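Local coordinates for protein possible thiol-disulfide isomerase (Cytophaga hutchinsonii, PDB 3HCZ) that probably acts as a thiol-disulfide isomerase or reductase, this domain adopting a thioredoxin-like fold of the AhpC/TSA family, at residues Gly44-Trp57 / Lys81-Asn93. Sequence-based numbering, arbitrary orientation.
Sequences GHCQQETPKLYDWW and KFIRSKKIGGWLN
With CG anti to the backbone N in both Tyr54 (chi1 -169°) and Trp57, and Trp91 CG set between its own backbone N and carbonyl carbon (chi1 61°), the three rings converge where helix 49-60 meets the loop entering edge strand 92-95. Tyr54 turns its edge onto the Trp91 indole in a T-shaped pair, planes 73° apart, with Tyr54 CD1 3.5 Å from Trp91 CD2. Trp91 in turn points its edge toward the face of Trp57, whose six-membered ring receives Trp91 CB almost along its normal, 3.6 Å from the centroid. Over one face of Tyr54 sits Ile88, its CA making a CH-pi contact, while Tyr54 OH takes a weak hydrogen bond from Gly90 N (3.0 Å). Leu53 CG meets the benzo part of the indole, 3.8 Å from Trp91 CZ3. Trp91 NE1 donates to Asn93 OD1 (2.8 Å) from above the side-chain carbonyl plane; Trp57 NE1 is taken by Ile65 O. Cutting Trp91 back to an alanine is likely to open a gap between Tyr54, Trp57 and Leu53 and leave Asn93 OD1 without its indole donor. Nearer the CGHC motif, typical of thioredoxin-like redox sites, Phe82 lies against the Gln47 amide, whose NE2 bonds Gly44 O and Asp40 O, and Lys86 NZ weakly bonds His45 O. Aromatic packing therefore carries the helix-loop junction, while Phe82 and one weak lysine bond contribute beside the motif.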
ATOM      1  N   GLY A  44     -15.951  -6.441  -0.799  1.00 18.76           N
ATOM      2  CA  GLY A  44     -17.135  -6.328   0.067  1.00 18.99           C
ATOM      3  C   GLY A  44     -17.030  -5.082   0.929  1.00 18.27           C
ATOM      4  O   GLY A  44     -15.929  -4.661   1.299  1.00 18.48           O
ATOM      5  N   HIS A  45     -18.186  -4.508   1.252  1.00 18.31           N
ATOM      6  CA  HIS A  45     -18.284  -3.329   2.113  1.00 19.02           C
ATOM      7  C   HIS A  45     -17.682  -3.581   3.520  1.00 17.85           C
ATOM      8  O   HIS A  45     -17.111  -2.680   4.128  1.00 16.91           O
ATOM      9  CB  HIS A  45     -19.748  -2.861   2.167  1.00 20.51           C
ATOM     10  CG  HIS A  45     -19.997  -1.749   3.142  1.00 26.73           C
ATOM     11  ND1 HIS A  45     -19.507  -0.467   2.958  1.00 32.45           N
ATOM     12  CD2 HIS A  45     -20.689  -1.725   4.310  1.00 31.59           C
ATOM     13  CE1 HIS A  45     -19.885   0.297   3.972  1.00 33.52           C
ATOM     14  NE2 HIS A  45     -20.599  -0.443   4.806  1.00 35.69           N
ATOM     15  N   CYS A  46     -17.759  -4.823   3.998  1.00 17.14           N
ATOM     16  CA  CYS A  46     -17.271  -5.171   5.339  1.00 16.71           C
ATOM     17  C   CYS A  46     -15.902  -5.827   5.384  1.00 16.07           C
ATOM     18  O   CYS A  46     -15.531  -6.409   6.404  1.00 14.99           O
ATOM     19  CB  CYS A  46     -18.271  -6.085   6.040  1.00 17.18           C
ATOM     20  SG  CYS A  46     -19.734  -5.139   6.376  1.00 21.43           S
ATOM     21  N   GLN A  47     -15.166  -5.758   4.285  1.00 15.36           N
ATOM     22  CA  GLN A  47     -13.871  -6.433   4.241  1.00 16.25           C
ATOM     23  C   GLN A  47     -13.033  -5.916   5.413  1.00 16.24           C
ATOM     24  O   GLN A  47     -13.136  -4.725   5.763  1.00 15.10           O
ATOM     25  CB  GLN A  47     -13.168  -6.155   2.918  1.00 15.99           C
ATOM     26  CG  GLN A  47     -12.888  -4.650   2.637  1.00 16.63           C
ATOM     27  CD  GLN A  47     -12.313  -4.479   1.265  1.00 15.63           C
ATOM     28  OE1 GLN A  47     -11.122  -4.562   1.097  1.00 18.25           O
ATOM     29  NE2 GLN A  47     -13.175  -4.364   0.258  1.00 17.17           N
ATOM     30  N   GLN A  48     -12.193  -6.776   5.986  1.00 16.09           N
ATOM     31  CA  GLN A  48     -11.551  -6.430   7.258  1.00 17.35           C
ATOM     32  C   GLN A  48     -10.174  -5.800   7.237  1.00 17.00           C
ATOM     33  O   GLN A  48      -9.903  -4.917   8.047  1.00 17.68           O
ATOM     34  CB  GLN A  48     -11.529  -7.640   8.178  1.00 17.84           C
ATOM     35  CG  GLN A  48     -12.934  -8.027   8.562  1.00 21.28           C
ATOM     36  CD  GLN A  48     -13.550  -7.047   9.543  1.00 25.48           C
ATOM     37  OE1 GLN A  48     -14.454  -6.268   9.203  1.00 28.28           O
ATOM     38  NE2 GLN A  48     -13.062  -7.079  10.772  1.00 26.63           N
ATOM     39  N   GLU A  49      -9.315  -6.247   6.325  1.00 16.32           N
ATOM     40  CA  GLU A  49      -7.923  -5.829   6.312  0.50 16.57           C
ATOM     41  C   GLU A  49      -7.815  -4.328   6.098  1.00 16.94           C
ATOM     42  O   GLU A  49      -7.014  -3.643   6.763  1.00 17.20           O
ATOM     43  CB  GLU A  49      -7.172  -6.541   5.203  0.50 16.63           C
ATOM     44  CG  GLU A  49      -7.036  -8.030   5.433  0.50 16.64           C
ATOM     45  CD  GLU A  49      -8.090  -8.846   4.720  0.50 18.27           C
ATOM     46  OE1 GLU A  49      -9.150  -8.282   4.339  0.50 17.57           O
ATOM     47  OE2 GLU A  49      -7.848 -10.060   4.547  0.50 16.73           O
ATOM     48  N   THR A  50      -8.633  -3.804   5.176  1.00 15.65           N
ATOM     49  CA  THR A  50      -8.517  -2.382   4.816  1.00 16.41           C
ATOM     50  C   THR A  50      -8.749  -1.432   6.030  1.00 16.00           C
ATOM     51  O   THR A  50      -7.855  -0.616   6.358  1.00 16.86           O
ATOM     52  CB  THR A  50      -9.357  -2.030   3.547  1.00 16.20           C
ATOM     53  OG1 THR A  50      -8.922  -2.868   2.465  1.00 16.56           O
ATOM     54  CG2 THR A  50      -9.160  -0.542   3.130  1.00 16.48           C
ATOM     55  N   PRO A  51      -9.914  -1.534   6.712  1.00 16.01           N
ATOM     56  CA  PRO A  51     -10.129  -0.593   7.803  1.00 16.01           C
ATOM     57  C   PRO A  51      -9.224  -0.875   9.004  1.00 15.95           C
ATOM     58  O   PRO A  51      -8.879   0.056   9.738  1.00 16.18           O
ATOM     59  CB  PRO A  51     -11.608  -0.816   8.175  1.00 15.10           C
ATOM     60  CG  PRO A  51     -11.912  -2.223   7.677  1.00 16.54           C
ATOM     61  CD  PRO A  51     -11.147  -2.278   6.393  1.00 16.54           C
ATOM     62  N   LYS A  52      -8.869  -2.134   9.228  1.00 15.65           N
ATOM     63  CA  LYS A  52      -7.972  -2.444  10.315  1.00 16.48           C
ATOM     64  C   LYS A  52      -6.562  -1.892  10.083  1.00 15.76           C
ATOM     65  O   LYS A  52      -5.904  -1.461  11.024  1.00 16.09           O
ATOM     66  CB  LYS A  52      -7.919  -3.949  10.568  1.00 16.84           C
ATOM     67  CG  LYS A  52      -9.157  -4.436  11.330  1.00 20.97           C
ATOM     68  CD  LYS A  52      -9.117  -5.938  11.550  1.00 26.18           C
ATOM     69  CE  LYS A  52     -10.220  -6.418  12.483  1.00 28.10           C
ATOM     70  NZ  LYS A  52      -9.949  -6.040  13.905  1.00 32.34           N
ATOM     71  N   LEU A  53      -6.089  -1.950   8.837  1.00 15.56           N
ATOM     72  CA  LEU A  53      -4.810  -1.335   8.479  1.00 15.19           C
ATOM     73  C   LEU A  53      -4.934   0.175   8.696  1.00 15.36           C
ATOM     74  O   LEU A  53      -3.986   0.825   9.133  1.00 14.73           O
ATOM     75  CB  LEU A  53      -4.435  -1.627   7.014  1.00 14.52           C
ATOM     76  CG  LEU A  53      -3.072  -1.046   6.587  1.00 15.30           C
ATOM     77  CD1 LEU A  53      -1.903  -1.598   7.450  1.00 16.28           C
ATOM     78  CD2 LEU A  53      -2.811  -1.259   5.087  1.00 17.70           C
ATOM     79  N   TYR A  54      -6.105   0.727   8.387  1.00 14.75           N
ATOM     80  CA  TYR A  54      -6.300   2.182   8.568  1.00 15.22           C
ATOM     81  C   TYR A  54      -6.191   2.537  10.045  1.00 16.12           C
ATOM     82  O   TYR A  54      -5.501   3.489  10.390  1.00 16.39           O
ATOM     83  CB  TYR A  54      -7.610   2.675   7.955  1.00 14.92           C
ATOM     84  CG  TYR A  54      -7.692   4.197   7.887  1.00 14.92           C
ATOM     85  CD1 TYR A  54      -7.129   4.890   6.808  1.00 15.35           C
ATOM     86  CD2 TYR A  54      -8.298   4.921   8.907  1.00 14.64           C
ATOM     87  CE1 TYR A  54      -7.192   6.311   6.748  1.00 16.03           C
ATOM     88  CE2 TYR A  54      -8.378   6.306   8.856  1.00 14.92           C
ATOM     89  CZ  TYR A  54      -7.808   6.992   7.752  1.00 14.96           C
ATOM     90  OH  TYR A  54      -7.884   8.359   7.688  1.00 14.87           O
ATOM     91  N   ASP A  55      -6.839   1.750  10.912  1.00 16.87           N
ATOM     92  CA  ASP A  55      -6.753   1.957  12.342  1.00 17.85           C
ATOM     93  C   ASP A  55      -5.316   1.855  12.813  1.00 17.49           C
ATOM     94  O   ASP A  55      -4.880   2.674  13.609  1.00 17.84           O
ATOM     95  CB  ASP A  55      -7.570   0.922  13.104  1.00 18.81           C
ATOM     96  CG  ASP A  55      -9.048   1.063  12.889  1.00 22.55           C
ATOM     97  OD1 ASP A  55      -9.550   2.163  12.545  1.00 25.17           O
ATOM     98  OD2 ASP A  55      -9.727   0.038  13.102  1.00 29.31           O
ATOM     99  N   TRP A  56      -4.604   0.834  12.331  1.00 17.43           N
ATOM    100  CA  TRP A  56      -3.173   0.655  12.644  1.00 17.46           C
ATOM    101  C   TRP A  56      -2.353   1.890  12.202  1.00 17.31           C
ATOM    102  O   TRP A  56      -1.504   2.370  12.942  1.00 16.08           O
ATOM    103  CB  TRP A  56      -2.631  -0.642  12.014  1.00 17.79           C
ATOM    104  CG  TRP A  56      -1.133  -0.799  12.208  1.00 19.69           C
ATOM    105  CD1 TRP A  56      -0.491  -1.472  13.226  1.00 21.83           C
ATOM    106  CD2 TRP A  56      -0.095  -0.249  11.378  1.00 21.26           C
ATOM    107  NE1 TRP A  56       0.877  -1.369  13.076  1.00 21.71           N
ATOM    108  CE2 TRP A  56       1.148  -0.618  11.962  1.00 21.09           C
ATOM    109  CE3 TRP A  56      -0.094   0.540  10.207  1.00 18.99           C
ATOM    110  CZ2 TRP A  56       2.378  -0.254  11.400  1.00 22.72           C
ATOM    111  CZ3 TRP A  56       1.137   0.914   9.651  1.00 20.62           C
ATOM    112  CH2 TRP A  56       2.357   0.520  10.260  1.00 21.50           C
ATOM    113  N   TRP A  57      -2.614   2.365  10.979  1.00 16.38           N
ATOM    114  CA  TRP A  57      -1.930   3.505  10.407  1.00 16.27           C
ATOM    115  C   TRP A  57      -2.167   4.772  11.238  1.00 16.46           C
ATOM    116  O   TRP A  57      -1.225   5.545  11.504  1.00 16.21           O
ATOM    117  CB  TRP A  57      -2.361   3.718   8.953  1.00 15.73           C
ATOM    118  CG  TRP A  57      -1.766   4.954   8.353  1.00 15.82           C
ATOM    119  CD1 TRP A  57      -0.459   5.146   7.975  1.00 16.05           C
ATOM    120  CD2 TRP A  57      -2.457   6.170   8.049  1.00 13.42           C
ATOM    121  NE1 TRP A  57      -0.291   6.447   7.490  1.00 16.03           N
ATOM    122  CE2 TRP A  57      -1.505   7.076   7.504  1.00 15.64           C
ATOM    123  CE3 TRP A  57      -3.789   6.582   8.170  1.00 12.81           C
ATOM    124  CZ2 TRP A  57      -1.851   8.364   7.090  1.00 14.92           C
ATOM    125  CZ3 TRP A  57      -4.123   7.886   7.806  1.00 14.43           C
ATOM    126  CH2 TRP A  57      -3.159   8.757   7.259  1.00 14.57           C
ATOM    127  N   LYS A  81     -16.853   5.688  -2.993  1.00 15.65           N
ATOM    128  CA  LYS A  81     -17.913   5.349  -2.043  1.00 17.15           C
ATOM    129  C   LYS A  81     -17.367   4.608  -0.817  1.00 16.55           C
ATOM    130  O   LYS A  81     -17.753   4.873   0.328  1.00 16.37           O
ATOM    131  CB  LYS A  81     -19.003   4.504  -2.722  1.00 16.65           C
ATOM    132  CG  LYS A  81     -20.144   4.136  -1.768  1.00 20.89           C
ATOM    133  CD  LYS A  81     -21.259   3.271  -2.417  1.00 26.28           C
ATOM    134  CE  LYS A  81     -21.622   3.715  -3.848  1.00 28.34           C
ATOM    135  NZ  LYS A  81     -22.492   2.679  -4.530  1.00 27.54           N
ATOM    136  N   PHE A  82     -16.473   3.671  -1.057  1.00 16.18           N
ATOM    137  CA  PHE A  82     -15.857   2.962   0.050  1.00 15.94           C
ATOM    138  C   PHE A  82     -15.031   3.930   0.911  1.00 15.32           C
ATOM    139  O   PHE A  82     -15.143   3.902   2.141  1.00 15.09           O
ATOM    140  CB  PHE A  82     -14.962   1.857  -0.483  1.00 15.39           C
ATOM    141  CG  PHE A  82     -14.446   0.933   0.567  1.00 15.40           C
ATOM    142  CD1 PHE A  82     -15.033  -0.320   0.759  1.00 17.15           C
ATOM    143  CD2 PHE A  82     -13.338   1.287   1.323  1.00 17.31           C
ATOM    144  CE1 PHE A  82     -14.552  -1.200   1.722  1.00 17.40           C
ATOM    145  CE2 PHE A  82     -12.830   0.419   2.286  1.00 17.19           C
ATOM    146  CZ  PHE A  82     -13.424  -0.837   2.488  1.00 15.93           C
ATOM    147  N   ILE A  83     -14.189   4.749   0.274  1.00 13.94           N
ATOM    148  CA  ILE A  83     -13.345   5.696   1.052  1.00 15.01           C
ATOM    149  C   ILE A  83     -14.186   6.569   1.983  1.00 15.64           C
ATOM    150  O   ILE A  83     -13.884   6.672   3.184  1.00 15.93           O
ATOM    151  CB  ILE A  83     -12.433   6.540   0.154  1.00 14.04           C
ATOM    152  CG1 ILE A  83     -11.411   5.613  -0.490  1.00 13.86           C
ATOM    153  CG2 ILE A  83     -11.798   7.740   0.965  1.00 14.81           C
ATOM    154  CD1 ILE A  83     -10.685   6.220  -1.685  1.00 15.35           C
ATOM    155  N   ARG A  84     -15.256   7.141   1.439  1.00 16.73           N
ATOM    156  CA  ARG A  84     -16.168   7.989   2.190  1.00 18.55           C
ATOM    157  C   ARG A  84     -16.895   7.270   3.347  1.00 19.25           C
ATOM    158  O   ARG A  84     -16.932   7.771   4.503  1.00 19.62           O
ATOM    159  CB  ARG A  84     -17.189   8.625   1.230  1.00 19.31           C
ATOM    160  CG  ARG A  84     -18.213   9.569   1.883  1.00 23.81           C
ATOM    161  CD  ARG A  84     -19.126  10.184   0.794  1.00 31.18           C
ATOM    162  NE  ARG A  84     -19.931  11.308   1.287  1.00 39.42           N
ATOM    163  CZ  ARG A  84     -21.266  11.319   1.370  1.00 42.84           C
ATOM    164  NH1 ARG A  84     -21.984  10.263   0.983  1.00 44.54           N
ATOM    165  NH2 ARG A  84     -21.899  12.399   1.839  1.00 45.50           N
ATOM    166  N   SER A  85     -17.474   6.113   3.049  1.00 18.98           N
ATOM    167  CA  SER A  85     -18.310   5.446   4.025  1.00 18.23           C
ATOM    168  C   SER A  85     -17.499   4.773   5.125  1.00 17.69           C
ATOM    169  O   SER A  85     -17.886   4.799   6.287  1.00 16.11           O
ATOM    170  CB  SER A  85     -19.283   4.483   3.358  1.00 19.30           C
ATOM    171  OG  SER A  85     -18.610   3.341   2.892  1.00 23.00           O
ATOM    172  N   LYS A  86     -16.364   4.186   4.767  1.00 16.39           N
ATOM    173  CA  LYS A  86     -15.498   3.601   5.766  1.00 16.72           C
ATOM    174  C   LYS A  86     -14.558   4.636   6.396  1.00 16.60           C
ATOM    175  O   LYS A  86     -13.846   4.318   7.346  1.00 16.06           O
ATOM    176  CB  LYS A  86     -14.699   2.458   5.149  1.00 16.88           C
ATOM    177  CG  LYS A  86     -15.589   1.434   4.433  1.00 19.68           C
ATOM    178  CD  LYS A  86     -16.435   0.660   5.404  1.00 20.92           C
ATOM    179  CE  LYS A  86     -15.587  -0.284   6.260  1.00 24.38           C
ATOM    180  NZ  LYS A  86     -16.460  -1.217   7.070  1.00 26.81           N
ATOM    181  N   LYS A  87     -14.536   5.863   5.862  1.00 16.13           N
ATOM    182  CA  LYS A  87     -13.752   6.964   6.460  1.00 15.76           C
ATOM    183  C   LYS A  87     -12.269   6.650   6.498  1.00 16.05           C
ATOM    184  O   LYS A  87     -11.605   6.685   7.554  1.00 16.32           O
ATOM    185  CB  LYS A  87     -14.303   7.300   7.848  1.00 16.57           C
ATOM    186  CG  LYS A  87     -15.699   7.923   7.806  1.00 18.61           C
ATOM    187  CD  LYS A  87     -16.389   7.569   9.081  1.00 24.04           C
ATOM    188  CE  LYS A  87     -16.826   8.798   9.802  1.00 28.55           C
ATOM    189  NZ  LYS A  87     -17.877   9.499   9.028  1.00 31.38           N
ATOM    190  N   ILE A  88     -11.735   6.302   5.327  1.00 15.14           N
ATOM    191  CA  ILE A  88     -10.300   5.992   5.200  1.00 14.90           C
ATOM    192  C   ILE A  88      -9.630   6.988   4.261  1.00 14.05           C
ATOM    193  O   ILE A  88      -8.676   6.666   3.566  1.00 15.00           O
ATOM    194  CB  ILE A  88     -10.050   4.530   4.724  1.00 14.35           C
ATOM    195  CG1 ILE A  88     -10.765   4.270   3.364  1.00 15.59           C
ATOM    196  CG2 ILE A  88     -10.525   3.519   5.833  1.00 15.04           C
ATOM    197  CD1 ILE A  88     -10.168   3.094   2.569  1.00 15.84           C
ATOM    198  N   GLY A  89     -10.139   8.218   4.252  1.00 14.88           N
ATOM    199  CA  GLY A  89      -9.583   9.216   3.333  1.00 14.47           C
ATOM    200  C   GLY A  89      -8.227   9.820   3.723  1.00 15.76           C
ATOM    201  O   GLY A  89      -7.625  10.537   2.894  1.00 15.09           O
ATOM    202  N   GLY A  90      -7.738   9.547   4.944  1.00 14.15           N
ATOM    203  CA  GLY A  90      -6.568  10.284   5.446  1.00 14.39           C
ATOM    204  C   GLY A  90      -5.237   9.872   4.825  1.00 14.76           C
ATOM    205  O   GLY A  90      -4.303  10.709   4.703  1.00 13.83           O
ATOM    206  N   TRP A  91      -5.118   8.600   4.438  1.00 13.46           N
ATOM    207  CA  TRP A  91      -3.855   8.128   3.873  1.00 13.79           C
ATOM    208  C   TRP A  91      -3.790   8.348   2.370  1.00 14.09           C
ATOM    209  O   TRP A  91      -4.694   8.969   1.805  1.00 14.86           O
ATOM    210  CB  TRP A  91      -3.599   6.660   4.227  1.00 13.31           C
ATOM    211  CG  TRP A  91      -4.610   5.635   3.741  1.00 12.97           C
ATOM    212  CD1 TRP A  91      -5.488   5.714   2.679  1.00 12.68           C
ATOM    213  CD2 TRP A  91      -4.754   4.315   4.277  1.00 14.43           C
ATOM    214  NE1 TRP A  91      -6.197   4.511   2.554  1.00 14.00           N
ATOM    215  CE2 TRP A  91      -5.752   3.648   3.526  1.00 14.95           C
ATOM    216  CE3 TRP A  91      -4.156   3.642   5.355  1.00 14.80           C
ATOM    217  CZ2 TRP A  91      -6.153   2.325   3.819  1.00 16.63           C
ATOM    218  CZ3 TRP A  91      -4.535   2.330   5.629  1.00 12.22           C
ATOM    219  CH2 TRP A  91      -5.532   1.687   4.869  1.00 14.05           C
ATOM    220  N   LEU A  92      -2.757   7.821   1.709  1.00 13.49           N
ATOM    221  CA  LEU A  92      -2.624   8.039   0.243  1.00 14.09           C
ATOM    222  C   LEU A  92      -3.428   7.047  -0.614  1.00 14.23           C
ATOM    223  O   LEU A  92      -2.878   6.069  -1.154  1.00 14.54           O
ATOM    224  CB  LEU A  92      -1.163   8.141  -0.193  1.00 12.64           C
ATOM    225  CG  LEU A  92      -0.893   8.473  -1.664  1.00 13.29           C
ATOM    226  CD1 LEU A  92      -1.801   9.636  -2.168  1.00 14.16           C
ATOM    227  CD2 LEU A  92       0.603   8.851  -1.809  1.00 14.54           C
ATOM    228  N   ASN A  93      -4.740   7.295  -0.717  1.00 15.00           N
ATOM    229  CA  ASN A  93      -5.568   6.529  -1.649  1.00 14.27           C
ATOM    230  C   ASN A  93      -5.263   6.889  -3.096  1.00 13.99           C
ATOM    231  O   ASN A  93      -5.344   8.075  -3.474  1.00 13.30           O
ATOM    232  CB  ASN A  93      -7.046   6.810  -1.395  1.00 13.84           C
ATOM    233  CG  ASN A  93      -7.516   6.232  -0.078  1.00 14.64           C
ATOM    234  OD1 ASN A  93      -7.512   5.008   0.099  1.00 15.34           O
ATOM    235  ND2 ASN A  93      -7.944   7.106   0.854  1.00 12.89           N
TER